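F5/8 type C domain protein (Bacteroides ovatus, PDB 4ZRX) probably hydrolyses alpha-L-fucosyl linkages in glycans through a TIM-barrel domain and carries an F5/8 type C domain that may bind sugar. Local coordinates at residues L475-S478 / G479-Q482; Q482-S486 / P487-D491; A508-K511 / P512-F516. All coordinates share one frame; numbering follows the deposited sequence. Where two conformers were deposited one is given.

Contact 1: L475-S478 / G479-Q482; sequences LPRS and GWKQ
Arg477 lies lengthwise over one face of the Trp480 indole, a compact example of how an aliphatic chain can cover an aromatic ring within a few residues of sequence. The overlap begins at the backbone: Arg477 CA stands 3.5 Å from the centroid of the five-membered ring and only 4° off its normal, a clear CH-pi contact. From there CB passes over the ring junction, 4.0 Å from Trp480 CD2. CG moves on above the six-membered ring, 3.6 Å from the Trp480 plane and displaced toward its rim. Next, CD settles 3.7 Å from Trp480 CZ3, and NE comes equally close to CH2. With CG anti to the carbonyl carbon (chi1 -57°) and the chain extended as far as NE, the two side chains run side by side in the same direction. The guanidinium itself is steeply tilted against the indole, 68° between planes, so it does not stack flat; NH2 instead makes a salt bridge with Glu470 and a hydrogen bond to Ile580 O.

The backbone that brings the pair together is a short 3-10 turn leading into the edge strand 481-485 of the F5/8 type C domain. Trp480 N donates to Arg477 O over 2.8 Å, and Gly479 N makes a weak hydrogen bond to Pro476 O at 3.3 Å. Both span the three residues that define a 3-10 winding.

Leu475 reaches the pyrrole part of the indole obliquely, its CG 3.7 Å from Trp480 NE1, and its side chain also touches Val582 and Val584 of the last strand. Trp480, the buried member of the group, packs onward against Ile490 and Leu492 of the adjoining strand and against Met577.

Contact 2: Q482-S486 / P487-D491; sequences QVAAS and PLTID. With EDO (1,2-ethanediol), chain E.
Thr489 O is gripped by two amides at once, Val483 N at 2.7 Å and Ala484 N at 3.2 Å, both arriving from the same face of its carbonyl plane. Two successive residues facing one partner make a classic beta bulge, and the register slips by one between the Gln482-Ile490 and Ala484-Thr489 pairs. The return bond, Thr489 N to Ala484 O, is 2.9 Å long.

The Thr489 side chain works on both its branches. OG1, turned beside its own backbone N by a chi1 of -51°, donates to Pro487 O at 2.7 Å from above the carbonyl plane, while CG2 rests 4.0 Å from Val483 CB over the bulge. A valine here would probably leave Pro487 O without its hydroxyl donor and so hold the approach to the turn less firmly. On the other face of the hairpin, Leu488 CD1 meets the amide end of Gln482, NE2 at 3.5 Å, the two side chains crossing at about a right angle.

A cis peptide before Pro487 helps to reverse the chain. Leu488 N binds a 1,2-ethanediol, probably from the crystallisation liquor, that also bonds Leu563 O and Ala565 N. The hairpin forms the border of a five-stranded antiparallel sheet: strand 481-485 is outermost, and strand 488-492 pairs on its far side with strand 560-566.

Contact 3: A508-K511 / P512-F516; sequences AEVK and PTMAF
Lys511 and Met514 both set CG between their own backbone N and carbonyl carbon, with chi1 values of 48° and 69°, and these two torsions bring their side chains together across a tight turn. Lys511 CG then lies 3.8 Å from Met514 CB, and the chains cross obliquely. Met514, present as selenomethionine, brings its CG to 3.2 Å from Lys511 O. The same chi1, with an extended chi2 after it, carries SE back along the preceding residues to 4.1 Å from Val510 CG1, while CE comes only loosely near Glu509 O, at 4.2 Å. The buried selenomethionine side chain thus lines the inside of the segment 508-511, and it touches Pro505 as well.

Beyond CG the lysine runs on past the threonine, where its CD comes within 3.7 Å of Thr513 CG2, so that the methyl branch carries this contact. The other branch, OG1, is directed to another part of the loop region, where it makes a weak bond with Lys574 N. Lys511 was deposited in two conformers and this path belongs to one of them; in it NZ forms a salt bridge with Glu579, a tether that is less certain for that reason.

A single backbone bond closes the turn: Met514 N donates to Lys511 O over 3.2 Å. Pro512 occupies the second position, where its ring restricts phi to a value the turn needs, and Thr513 the third. Together the four residues from Lys511 to Met514 make a type I beta turn, set in the long connection between strands 495-503 and 517-523 of the F5/8 type C domain.

Overall arrangement
All three contacts belong to the F5/8 type C domain and lie well away from the centre of the chain. Contacts 1 and 2 are continuous: they share Gln482, their centres are 12 Å apart, and Lys481 N probably bonds Asp491 O at 2.8 Å where the turn of the first becomes the hairpin of the second. Contact 3 stands separate, its centre about 18 Å from that of contact 2 and 23 Å from that of contact 1. It touches neither, the nearest atoms being about 9 Å and 12 Å away respectively. The bound ethanediol bridges the hairpin and strand 560-566, and by itself marks no sugar site.

Contact 1: L475-S478 / G479-Q482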
ATOM      1  N   LEU A 475       4.215 -19.485  25.214  1.00 37.67           N
ATOM      2  CA  LEU A 475       3.508 -18.841  26.332  1.00 39.42           C
ATOM      3  C   LEU A 475       3.388 -17.349  25.990  1.00 39.53           C
ATOM      4  O   LEU A 475       4.391 -16.613  26.075  1.00 38.23           O
ATOM      5  CB  LEU A 475       4.261 -19.035  27.662  1.00 39.48           C
ATOM      6  CG  LEU A 475       3.455 -18.637  28.915  1.00 41.30           C
ATOM      7  CD1 LEU A 475       2.216 -19.513  29.083  1.00 43.17           C
ATOM      8  CD2 LEU A 475       4.332 -18.764  30.149  1.00 40.83           C
ATOM      9  N   PRO A 476       2.170 -16.906  25.580  1.00 39.99           N
ATOM     10  CA  PRO A 476       2.087 -15.518  25.082  1.00 40.13           C
ATOM     11  C   PRO A 476       2.574 -14.526  26.146  1.00 39.58           C
ATOM     12  O   PRO A 476       2.277 -14.696  27.343  1.00 37.65           O
ATOM     13  CB  PRO A 476       0.586 -15.318  24.771  1.00 41.47           C
ATOM     14  CG  PRO A 476       0.021 -16.705  24.588  1.00 42.43           C
ATOM     15  CD  PRO A 476       0.893 -17.645  25.419  1.00 41.91           C
ATOM     16  N   ARG A 477       3.341 -13.528  25.711  1.00 38.68           N
ATOM     17  CA  ARG A 477       3.935 -12.567  26.648  1.00 38.68           C
ATOM     18  C   ARG A 477       2.906 -11.630  27.280  1.00 40.59           C
ATOM     19  O   ARG A 477       3.210 -10.990  28.295  1.00 40.73           O
ATOM     20  CB  ARG A 477       5.014 -11.720  25.973  1.00 37.70           C
ATOM     21  CG  ARG A 477       6.114 -12.549  25.369  1.00 35.65           C
ATOM     22  CD  ARG A 477       7.315 -11.736  25.003  1.00 34.65           C
ATOM     23  NE  ARG A 477       8.294 -12.607  24.359  1.00 34.16           N
ATOM     24  CZ  ARG A 477       8.230 -13.060  23.096  1.00 35.58           C
ATOM     25  NH1 ARG A 477       7.211 -12.710  22.279  1.00 35.64           N
ATOM     26  NH2 ARG A 477       9.198 -13.873  22.640  1.00 34.28           N
ATOM     27  N   SER A 478       1.702 -11.550  26.685  1.00 41.96           N
ATOM     28  CA  SER A 478       0.580 -10.821  27.284  1.00 44.34           C
ATOM     29  C   SER A 478       0.273 -11.219  28.744  1.00 44.74           C
ATOM     30  O   SER A 478      -0.279 -10.428  29.494  1.00 46.27           O
ATOM     31  CB  SER A 478      -0.683 -11.013  26.453  1.00 45.98           C
ATOM     32  OG  SER A 478      -1.178 -12.341  26.595  1.00 46.92           O
ATOM     33  N   GLY A 479       0.575 -12.454  29.116  1.00 44.03           N
ATOM     34  CA  GLY A 479       0.463 -12.900  30.497  1.00 44.44           C
ATOM     35  C   GLY A 479       1.699 -12.624  31.354  1.00 43.81           C
ATOM     36  O   GLY A 479       1.647 -12.849  32.560  1.00 43.75           O
ATOM     37  N   TRP A 480       2.818 -12.179  30.758  1.00 42.18           N
ATOM     38  CA  TRP A 480       4.072 -11.964  31.531  1.00 41.16           C
ATOM     39  C   TRP A 480       4.096 -10.593  32.134  1.00 43.49           C
ATOM     40  O   TRP A 480       3.423  -9.705  31.654  1.00 45.78           O
ATOM     41  CB  TRP A 480       5.361 -12.088  30.689  1.00 38.60           C
ATOM     42  CG  TRP A 480       5.544 -13.347  29.903  1.00 36.26           C
ATOM     43  CD1 TRP A 480       4.650 -14.380  29.748  1.00 37.09           C
ATOM     44  CD2 TRP A 480       6.646 -13.646  29.059  1.00 33.64           C
ATOM     45  NE1 TRP A 480       5.172 -15.331  28.882  1.00 36.74           N
ATOM     46  CE2 TRP A 480       6.384 -14.882  28.429  1.00 34.08           C
ATOM     47  CE3 TRP A 480       7.831 -12.987  28.767  1.00 33.18           C
ATOM     48  CZ2 TRP A 480       7.282 -15.474  27.535  1.00 33.33           C
ATOM     49  CZ3 TRP A 480       8.737 -13.589  27.877  1.00 32.22           C
ATOM     50  CH2 TRP A 480       8.451 -14.810  27.285  1.00 31.99           C
ATOM     51  N   LYS A 481       4.903 -10.424  33.178  1.00 43.70           N
ATOM     52  CA  LYS A 481       5.223  -9.111  33.729  1.00 45.72           C
ATOM     53  C   LYS A 481       6.710  -9.019  34.017  1.00 42.54           C
ATOM     54  O   LYS A 481       7.271  -9.913  34.636  1.00 43.22           O
ATOM     55  CB  LYS A 481       4.419  -8.855  35.023  1.00 48.55           C
ATOM     56  CG  LYS A 481       2.962  -8.553  34.737  1.00 52.44           C
ATOM     57  CD  LYS A 481       2.047  -8.719  35.937  1.00 55.86           C
ATOM     58  CE  LYS A 481       0.575  -8.599  35.469  1.00 58.09           C
ATOM     59  NZ  LYS A 481      -0.374  -8.379  36.621  1.00 60.96           N
ATOM     60  N   GLN A 482       7.342  -7.933  33.602  1.00 42.58           N
ATOM     61  CA  GLN A 482       8.754  -7.708  33.898  1.00 42.41           C
ATOM     62  C   GLN A 482       8.918  -7.284  35.335  1.00 43.42           C
ATOM     63  O   GLN A 482       8.360  -6.286  35.739  1.00 44.34           O
ATOM     64  CB  GLN A 482       9.344  -6.625  33.005  1.00 43.13           C
ATOM     65  CG  GLN A 482      10.816  -6.309  33.314  1.00 43.69           C
ATOM     66  CD  GLN A 482      11.486  -5.566  32.206  1.00 44.39           C
ATOM     67  OE1 GLN A 482      12.130  -4.538  32.423  1.00 47.54           O
ATOM     68  NE2 GLN A 482      11.343  -6.080  30.995  1.00 44.42           N
TER

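Contact 2: Q482-S486 / P487-D491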
ATOM      1  N   GLN A 482       7.342  -7.933  33.602  1.00 42.58           N
ATOM      2  CA  GLN A 482       8.754  -7.708  33.898  1.00 42.41           C
ATOM      3  C   GLN A 482       8.918  -7.284  35.335  1.00 43.42           C
ATOM      4  O   GLN A 482       8.360  -6.286  35.739  1.00 44.34           O
ATOM      5  CB  GLN A 482       9.344  -6.625  33.005  1.00 43.13           C
ATOM      6  CG  GLN A 482      10.816  -6.309  33.314  1.00 43.69           C
ATOM      7  CD  GLN A 482      11.486  -5.566  32.206  1.00 44.39           C
ATOM      8  OE1 GLN A 482      12.130  -4.538  32.423  1.00 47.54           O
ATOM      9  NE2 GLN A 482      11.343  -6.080  30.995  1.00 44.42           N
ATOM     10  N   VAL A 483       9.668  -8.053  36.107  1.00 43.12           N
ATOM     11  CA  VAL A 483      10.018  -7.696  37.492  1.00 44.93           C
ATOM     12  C   VAL A 483      11.242  -6.781  37.605  1.00 44.51           C
ATOM     13  O   VAL A 483      11.308  -5.946  38.485  1.00 45.70           O
ATOM     14  CB  VAL A 483      10.280  -8.969  38.317  1.00 45.94           C
ATOM     15  CG1 VAL A 483      10.763  -8.623  39.737  1.00 47.99           C
ATOM     16  CG2 VAL A 483       9.004  -9.819  38.362  1.00 46.93           C
ATOM     17  N   ALA A 484      12.235  -6.970  36.756  1.00 43.05           N
ATOM     18  CA  ALA A 484      13.472  -6.186  36.838  1.00 43.90           C
ATOM     19  C   ALA A 484      14.107  -6.158  35.460  1.00 42.90           C
ATOM     20  O   ALA A 484      13.971  -7.118  34.696  1.00 40.74           O
ATOM     21  CB  ALA A 484      14.423  -6.771  37.862  1.00 44.72           C
ATOM     22  N   ALA A 485      14.744  -5.039  35.123  1.00 44.42           N
ATOM     23  CA  ALA A 485      15.266  -4.849  33.763  1.00 43.67           C
ATOM     24  C   ALA A 485      16.672  -5.476  33.602  1.00 42.35           C
ATOM     25  O   ALA A 485      17.026  -5.932  32.504  1.00 38.72           O
ATOM     26  CB  ALA A 485      15.265  -3.372  33.362  1.00 45.47           C
ATOM     27  N   SER A 486      17.448  -5.501  34.695  1.00 42.12           N
ATOM     28  CA  SER A 486      18.838  -5.922  34.642  1.00 41.92           C
ATOM     29  C   SER A 486      19.328  -6.456  36.002  1.00 41.69           C
ATOM     30  O   SER A 486      19.608  -5.661  36.895  1.00 43.73           O
ATOM     31  CB  SER A 486      19.711  -4.754  34.215  1.00 43.59           C
ATOM     32  OG  SER A 486      21.046  -5.193  34.033  1.00 45.14           O
ATOM     33  N   PRO A 487      19.456  -7.773  36.186  1.00 39.14           N
ATOM     34  CA  PRO A 487      19.257  -8.781  35.156  1.00 36.87           C
ATOM     35  C   PRO A 487      17.772  -8.935  34.819  1.00 36.30           C
ATOM     36  O   PRO A 487      16.887  -8.880  35.705  1.00 36.03           O
ATOM     37  CB  PRO A 487      19.815 -10.081  35.799  1.00 36.52           C
ATOM     38  CG  PRO A 487      19.937  -9.789  37.310  1.00 38.05           C
ATOM     39  CD  PRO A 487      20.058  -8.299  37.430  1.00 39.57           C
ATOM     40  N   LEU A 488      17.491  -9.069  33.524  1.00 35.23           N
ATOM     41  CA  LEU A 488      16.127  -9.263  33.084  1.00 34.94           C
ATOM     42  C   LEU A 488      15.462 -10.348  33.930  1.00 33.91           C
ATOM     43  O   LEU A 488      15.928 -11.476  33.931  1.00 33.77           O
ATOM     44  CB  LEU A 488      16.116  -9.665  31.612  1.00 33.40           C
ATOM     45  CG  LEU A 488      14.713  -9.840  31.058  1.00 34.64           C
ATOM     46  CD1 LEU A 488      13.837  -8.545  31.123  1.00 35.19           C
ATOM     47  CD2 LEU A 488      14.912 -10.266  29.618  1.00 34.40           C
ATOM     48  N   THR A 489      14.405  -9.979  34.655  1.00 34.26           N
ATOM     49  CA  THR A 489      13.655 -10.886  35.496  1.00 34.34           C
ATOM     50  C   THR A 489      12.174 -10.781  35.163  1.00 35.56           C
ATOM     51  O   THR A 489      11.606  -9.668  35.080  1.00 36.35           O
ATOM     52  CB  THR A 489      13.938 -10.559  37.020  1.00 35.79           C
ATOM     53  OG1 THR A 489      15.353 -10.492  37.280  1.00 34.97           O
ATOM     54  CG2 THR A 489      13.308 -11.591  37.952  1.00 36.30           C
ATOM     55  N   ILE A 490      11.549 -11.929  34.970  1.00 34.98           N
ATOM     56  CA  ILE A 490      10.225 -12.008  34.374  1.00 35.65           C
ATOM     57  C   ILE A 490       9.337 -12.970  35.175  1.00 36.51           C
ATOM     58  O   ILE A 490       9.719 -14.094  35.453  1.00 35.79           O
ATOM     59  CB  ILE A 490      10.286 -12.520  32.899  1.00 34.28           C
ATOM     60  CG1 ILE A 490      11.110 -11.581  32.007  1.00 34.14           C
ATOM     61  CG2 ILE A 490       8.866 -12.722  32.328  1.00 35.51           C
ATOM     62  CD1 ILE A 490      11.592 -12.244  30.686  1.00 33.46           C
ATOM     63  N   ASP A 491       8.153 -12.487  35.528  1.00 38.15           N
ATOM     64  CA  ASP A 491       7.094 -13.291  36.086  1.00 39.50           C
ATOM     65  C   ASP A 491       6.271 -13.780  34.900  1.00 40.80           C
ATOM     66  O   ASP A 491       5.635 -12.968  34.215  1.00 41.55           O
ATOM     67  CB  ASP A 491       6.255 -12.397  37.038  1.00 41.69           C
ATOM     68  CG  ASP A 491       5.035 -13.093  37.609  1.00 44.00           C
ATOM     69  OD1 ASP A 491       4.668 -14.197  37.162  1.00 44.36           O
ATOM     70  OD2 ASP A 491       4.405 -12.516  38.527  1.00 47.27           O
TER
HETATM   71  C1  EDO E 704      20.946  -9.253  31.161  1.00 39.08           C
HETATM   72  O1  EDO E 704      19.696  -9.568  31.784  1.00 37.96           O
HETATM   73  C2  EDO E 704      21.926  -8.622  32.147  1.00 39.09           C
HETATM   74  O2  EDO E 704      22.207  -9.560  33.188  1.00 40.58           O

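Contact 3: A508-K511 / P512-F516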
ATOM      1  N   ALA A 508      16.866  -9.912  14.813  1.00 33.15           N
ATOM      2  CA  ALA A 508      17.919 -10.840  14.418  1.00 33.04           C
ATOM      3  C   ALA A 508      19.106 -10.046  13.918  1.00 33.76           C
ATOM      4  O   ALA A 508      19.607 -10.282  12.804  1.00 33.26           O
ATOM      5  CB  ALA A 508      17.415 -11.837  13.340  1.00 33.21           C
ATOM      6  N   GLU A 509      19.516  -9.057  14.718  1.00 34.82           N
ATOM      7  CA  GLU A 509      20.626  -8.215  14.333  1.00 37.44           C
ATOM      8  C   GLU A 509      21.685  -8.203  15.421  1.00 37.15           C
ATOM      9  O   GLU A 509      21.388  -8.252  16.601  1.00 34.98           O
ATOM     10  CB  GLU A 509      20.159  -6.804  13.935  1.00 41.23           C
ATOM     11  CG  GLU A 509      19.877  -5.906  15.064  1.00 44.67           C
ATOM     12  CD  GLU A 509      19.082  -4.640  14.656  1.00 48.65           C
ATOM     13  OE1 GLU A 509      19.203  -4.232  13.492  1.00 49.91           O
ATOM     14  OE2 GLU A 509      18.353  -4.080  15.522  1.00 53.65           O
ATOM     15  N   VAL A 510      22.936  -8.211  14.992  1.00 38.10           N
ATOM     16  CA  VAL A 510      24.058  -8.133  15.902  1.00 40.44           C
ATOM     17  C   VAL A 510      24.085  -6.746  16.529  1.00 41.44           C
ATOM     18  O   VAL A 510      23.678  -5.764  15.901  1.00 42.86           O
ATOM     19  CB  VAL A 510      25.392  -8.431  15.135  1.00 42.63           C
ATOM     20  CG1 VAL A 510      26.648  -8.078  15.959  1.00 44.95           C
ATOM     21  CG2 VAL A 510      25.388  -9.889  14.688  1.00 42.10           C
ATOM     22  N   LYS A 511      24.557  -6.670  17.764  1.00 42.06           N
ATOM     23  CA  LYS A 511      24.724  -5.399  18.476  0.70 44.46           C
ATOM     24  C   LYS A 511      25.742  -5.578  19.583  1.00 44.28           C
ATOM     25  O   LYS A 511      25.796  -6.670  20.166  1.00 41.81           O
ATOM     26  CB  LYS A 511      23.383  -4.936  19.079  0.70 45.53           C
ATOM     27  CG  LYS A 511      22.626  -6.029  19.851  0.70 44.71           C
ATOM     28  CD  LYS A 511      21.243  -5.562  20.279  0.70 45.55           C
ATOM     29  CE  LYS A 511      20.475  -6.691  20.955  0.70 43.92           C
ATOM     30  NZ  LYS A 511      19.148  -6.209  21.402  0.70 44.52           N
ATOM     31  N   PRO A 512      26.517  -4.516  19.918  1.00 46.64           N
ATOM     32  CA  PRO A 512      27.488  -4.592  21.031  1.00 47.82           C
ATOM     33  C   PRO A 512      26.917  -5.036  22.374  1.00 46.35           C
ATOM     34  O   PRO A 512      27.618  -5.652  23.160  1.00 45.81           O
ATOM     35  CB  PRO A 512      27.983  -3.138  21.168  1.00 50.06           C
ATOM     36  CG  PRO A 512      27.857  -2.577  19.811  1.00 50.13           C
ATOM     37  CD  PRO A 512      26.690  -3.263  19.145  1.00 48.58           C
ATOM     38  N   THR A 513      25.657  -4.700  22.615  1.00 45.57           N
ATOM     39  CA  THR A 513      25.006  -4.968  23.899  1.00 45.40           C
ATOM     40  C   THR A 513      24.314  -6.363  24.051  1.00 41.86           C
ATOM     41  O   THR A 513      23.649  -6.647  25.069  1.00 39.41           O
ATOM     42  CB  THR A 513      23.982  -3.855  24.158  1.00 47.97           C
ATOM     43  OG1 THR A 513      23.489  -3.976  25.489  1.00 51.08           O
ATOM     44  CG2 THR A 513      22.841  -3.958  23.213  1.00 46.58           C
HETATM   45  N   MSE A 514      24.425  -7.207  23.025  1.00 40.03           N
HETATM   46  CA  MSE A 514      23.729  -8.510  23.039  1.00 37.35           C
HETATM   47  C   MSE A 514      24.319  -9.459  24.083  1.00 36.76           C
HETATM   48  O   MSE A 514      25.489  -9.324  24.460  1.00 36.72           O
HETATM   49  CB  MSE A 514      23.790  -9.168  21.660  1.00 37.95           C
HETATM   50  CG  MSE A 514      25.180  -9.657  21.237  1.00 38.29           C
HETATM   51 SE   MSE A 514      25.251  -9.957  19.315  0.75 38.57          SE
HETATM   52  CE  MSE A 514      23.494 -10.878  19.072  1.00 37.93           C
ATOM     53  N   ALA A 515      23.507 -10.419  24.529  1.00 33.24           N
ATOM     54  CA  ALA A 515      23.991 -11.450  25.450  1.00 32.71           C
ATOM     55  C   ALA A 515      24.877 -12.462  24.728  1.00 33.79           C
ATOM     56  O   ALA A 515      24.578 -12.877  23.580  1.00 33.01           O
ATOM     57  CB  ALA A 515      22.840 -12.160  26.099  1.00 31.27           C
ATOM     58  N   PHE A 516      25.925 -12.897  25.426  1.00 34.03           N
ATOM     59  CA  PHE A 516      26.813 -13.939  24.950  1.00 35.69           C
ATOM     60  C   PHE A 516      27.019 -15.019  26.042  1.00 36.07           C
ATOM     61  O   PHE A 516      26.627 -16.181  25.852  1.00 33.74           O
ATOM     62  CB  PHE A 516      28.136 -13.332  24.504  1.00 36.98           C
ATOM     63  CG  PHE A 516      29.163 -14.337  24.076  1.00 38.57           C
ATOM     64  CD1 PHE A 516      28.835 -15.365  23.166  1.00 39.03           C
ATOM     65  CD2 PHE A 516      30.484 -14.266  24.588  1.00 40.34           C
ATOM     66  CE1 PHE A 516      29.807 -16.300  22.760  1.00 40.63           C
ATOM     67  CE2 PHE A 516      31.463 -15.190  24.170  1.00 41.24           C
ATOM     68  CZ  PHE A 516      31.129 -16.207  23.276  1.00 41.32           C
TER